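Local structure of sialidase B (Streptococcus pneumoniae serotype 4, 4XJW) at residues Thr516-Thr521 with Ser538-Ile543. The protein cleaves terminal sialic acid from oligosaccharides, glycoproteins and glycolipids, acting on alpha-2,3, alpha-2,6 and alpha-2,8 glycosidic linkages. The protein carries 1 engineered substitution. Residues are numbered along the deposited sequence; the frame is centred on the assembly and turned at random.
Sequences TFFRTT and SKVSYI
F518 and V540 meet through the far end of the aromatic ring: CZ of F518 sits against both methyls of V540, 3.9 Å from CG1 and 4.0 Å from CG2. With chi1 at 64°, CG of F518 lies between the backbone N and the carbonyl carbon, and from there the ring reaches V540. F517 points its ring to the other side of strand 513-518, where its CD1 is 3.9 Å from CD1 of I543; the two side chains cross at about a right angle, and L572 of strand 569-575 touches both. Strands 513-518 and 541-542 belong to one four-stranded antiparallel sheet of the sialidase beta-propeller, a blade in which strand 526-530 separates 513-518 from 541-542 at one edge. The contacts therefore pass between side chains, F517 and Y542 being 9.0 Å apart at their CA atoms. Beyond the end of strand 513-518, the methyl CG2 of T520 approaches the ring edge of Y542 near its plane, 4.2 Å from CE1, and F497 touches both residues. In polar contacts, T520 OG1 is hydrogen-bonded to O of K524, whereas R519, probably substrate-binding as in related sialidases, makes no contact with 538-543 and forms a salt bridge with E503.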
loop_
_atom_site.group_PDB
_atom_site.type_symbol
_atom_site.label_atom_id
_atom_site.label_comp_id
_atom_site.label_asym_id
_atom_site.label_seq_id
_atom_site.Cartn_x
_atom_site.Cartn_y
_atom_site.Cartn_z
ATOM N N THR A 516 18.922 -13.682 5.059
ATOM C CA THR A 516 18.055 -12.934 4.155
ATOM C C THR A 516 16.928 -13.834 3.685
ATOM O O THR A 516 17.192 -14.919 3.182
ATOM C CB THR A 516 18.847 -12.450 2.948
ATOM O OG1 THR A 516 19.939 -11.628 3.387
ATOM C CG2 THR A 516 17.961 -11.647 2.011
ATOM N N PHE A 517 15.683 -13.391 3.863
ATOM C CA PHE A 517 14.509 -14.102 3.358
ATOM C C PHE A 517 14.010 -13.377 2.125
ATOM O O PHE A 517 13.912 -12.148 2.119
ATOM C CB PHE A 517 13.407 -14.155 4.422
ATOM C CG PHE A 517 13.840 -14.820 5.699
ATOM C CD1 PHE A 517 13.804 -16.204 5.830
ATOM C CD2 PHE A 517 14.308 -14.066 6.756
ATOM C CE1 PHE A 517 14.200 -16.818 6.996
ATOM C CE2 PHE A 517 14.718 -14.676 7.934
ATOM C CZ PHE A 517 14.669 -16.051 8.055
ATOM N N PHE A 518 13.706 -14.115 1.061
ATOM C CA PHE A 518 13.273 -13.444 -0.159
ATOM C C PHE A 518 12.227 -14.162 -0.992
ATOM O O PHE A 518 12.089 -15.381 -0.949
ATOM C CB PHE A 518 14.462 -12.995 -1.026
ATOM C CG PHE A 518 15.308 -14.129 -1.573
ATOM C CD1 PHE A 518 16.207 -14.796 -0.757
ATOM C CD2 PHE A 518 15.212 -14.491 -2.910
ATOM C CE1 PHE A 518 17.001 -15.823 -1.265
ATOM C CE2 PHE A 518 16.002 -15.501 -3.425
ATOM C CZ PHE A 518 16.897 -16.170 -2.597
ATOM N N ARG A 519 11.484 -13.349 -1.724
ATOM C CA ARG A 519 10.428 -13.783 -2.621
ATOM C C ARG A 519 11.030 -14.456 -3.850
ATOM O O ARG A 519 12.079 -14.028 -4.341
ATOM C CB ARG A 519 9.639 -12.529 -3.022
ATOM C CG ARG A 519 8.607 -12.706 -4.113
ATOM C CD ARG A 519 7.988 -11.347 -4.415
ATOM N NE ARG A 519 7.178 -11.391 -5.625
ATOM C CZ ARG A 519 6.529 -10.348 -6.119
ATOM N NH1 ARG A 519 6.590 -9.179 -5.499
ATOM N NH2 ARG A 519 5.813 -10.478 -7.228
ATOM N N THR A 520 10.356 -15.500 -4.349
ATOM C CA THR A 520 10.802 -16.241 -5.533
ATOM C C THR A 520 9.648 -16.500 -6.497
ATOM O O THR A 520 8.548 -15.969 -6.340
ATOM C CB THR A 520 11.422 -17.614 -5.188
ATOM O OG1 THR A 520 10.402 -18.521 -4.748
ATOM C CG2 THR A 520 12.494 -17.478 -4.116
ATOM N N THR A 521 9.900 -17.364 -7.480
ATOM C CA THR A 521 8.890 -17.737 -8.468
ATOM C C THR A 521 8.459 -19.186 -8.274
ATOM O O THR A 521 7.744 -19.747 -9.103
ATOM C CB THR A 521 9.421 -17.550 -9.896
ATOM O OG1 THR A 521 10.695 -18.196 -10.022
ATOM C CG2 THR A 521 9.556 -16.076 -10.238
ATOM N N SER A 538 25.839 -17.447 1.149
ATOM C CA SER A 538 25.698 -18.885 0.943
ATOM C C SER A 538 24.817 -19.223 -0.255
ATOM O O SER A 538 24.189 -18.347 -0.868
ATOM C CB SER A 538 25.061 -19.505 2.173
ATOM O OG SER A 538 23.679 -19.180 2.207
ATOM N N LYS A 539 24.751 -20.510 -0.585
ATOM C CA LYS A 539 23.756 -20.967 -1.533
ATOM C C LYS A 539 22.349 -20.729 -0.982
ATOM O O LYS A 539 22.162 -20.413 0.207
ATOM C CB LYS A 539 23.951 -22.447 -1.875
ATOM C CG LYS A 539 25.335 -22.798 -2.383
ATOM C CD LYS A 539 25.759 -21.910 -3.544
ATOM C CE LYS A 539 26.612 -22.698 -4.521
ATOM N NZ LYS A 539 27.500 -23.638 -3.780
ATOM N N VAL A 540 21.369 -20.891 -1.859
ATOM C CA VAL A 540 19.970 -20.633 -1.550
ATOM C C VAL A 540 19.270 -21.883 -1.035
ATOM O O VAL A 540 19.451 -22.976 -1.581
ATOM C CB VAL A 540 19.242 -20.106 -2.792
ATOM C CG1 VAL A 540 17.750 -19.973 -2.562
ATOM C CG2 VAL A 540 19.859 -18.788 -3.252
ATOM N N SER A 541 18.500 -21.723 0.034
ATOM C CA SER A 541 17.614 -22.765 0.543
ATOM C C SER A 541 16.180 -22.249 0.535
ATOM O O SER A 541 15.944 -21.070 0.259
ATOM C CB SER A 541 18.008 -23.155 1.962
ATOM O OG SER A 541 19.279 -23.766 1.974
ATOM N N TYR A 542 15.230 -23.126 0.842
ATOM C CA TYR A 542 13.822 -22.766 0.851
ATOM C C TYR A 542 13.138 -23.175 2.136
ATOM O O TYR A 542 13.513 -24.152 2.771
ATOM C CB TYR A 542 13.092 -23.378 -0.354
ATOM C CG TYR A 542 13.679 -22.950 -1.671
ATOM C CD1 TYR A 542 13.220 -21.808 -2.319
ATOM C CD2 TYR A 542 14.703 -23.679 -2.265
ATOM C CE1 TYR A 542 13.765 -21.407 -3.521
ATOM C CE2 TYR A 542 15.253 -23.286 -3.464
ATOM C CZ TYR A 542 14.775 -22.153 -4.091
ATOM O OH TYR A 542 15.321 -21.758 -5.288
ATOM N N ILE A 543 12.134 -22.398 2.523
ATOM C CA ILE A 543 11.299 -22.733 3.654
ATOM C C ILE A 543 10.180 -23.643 3.161
ATOM O O ILE A 543 9.420 -23.267 2.272
ATOM C CB ILE A 543 10.722 -21.441 4.287
ATOM C CG1 ILE A 543 11.863 -20.554 4.786
ATOM C CG2 ILE A 543 9.709 -21.753 5.389
ATOM C CD1 ILE A 543 11.410 -19.183 5.261
#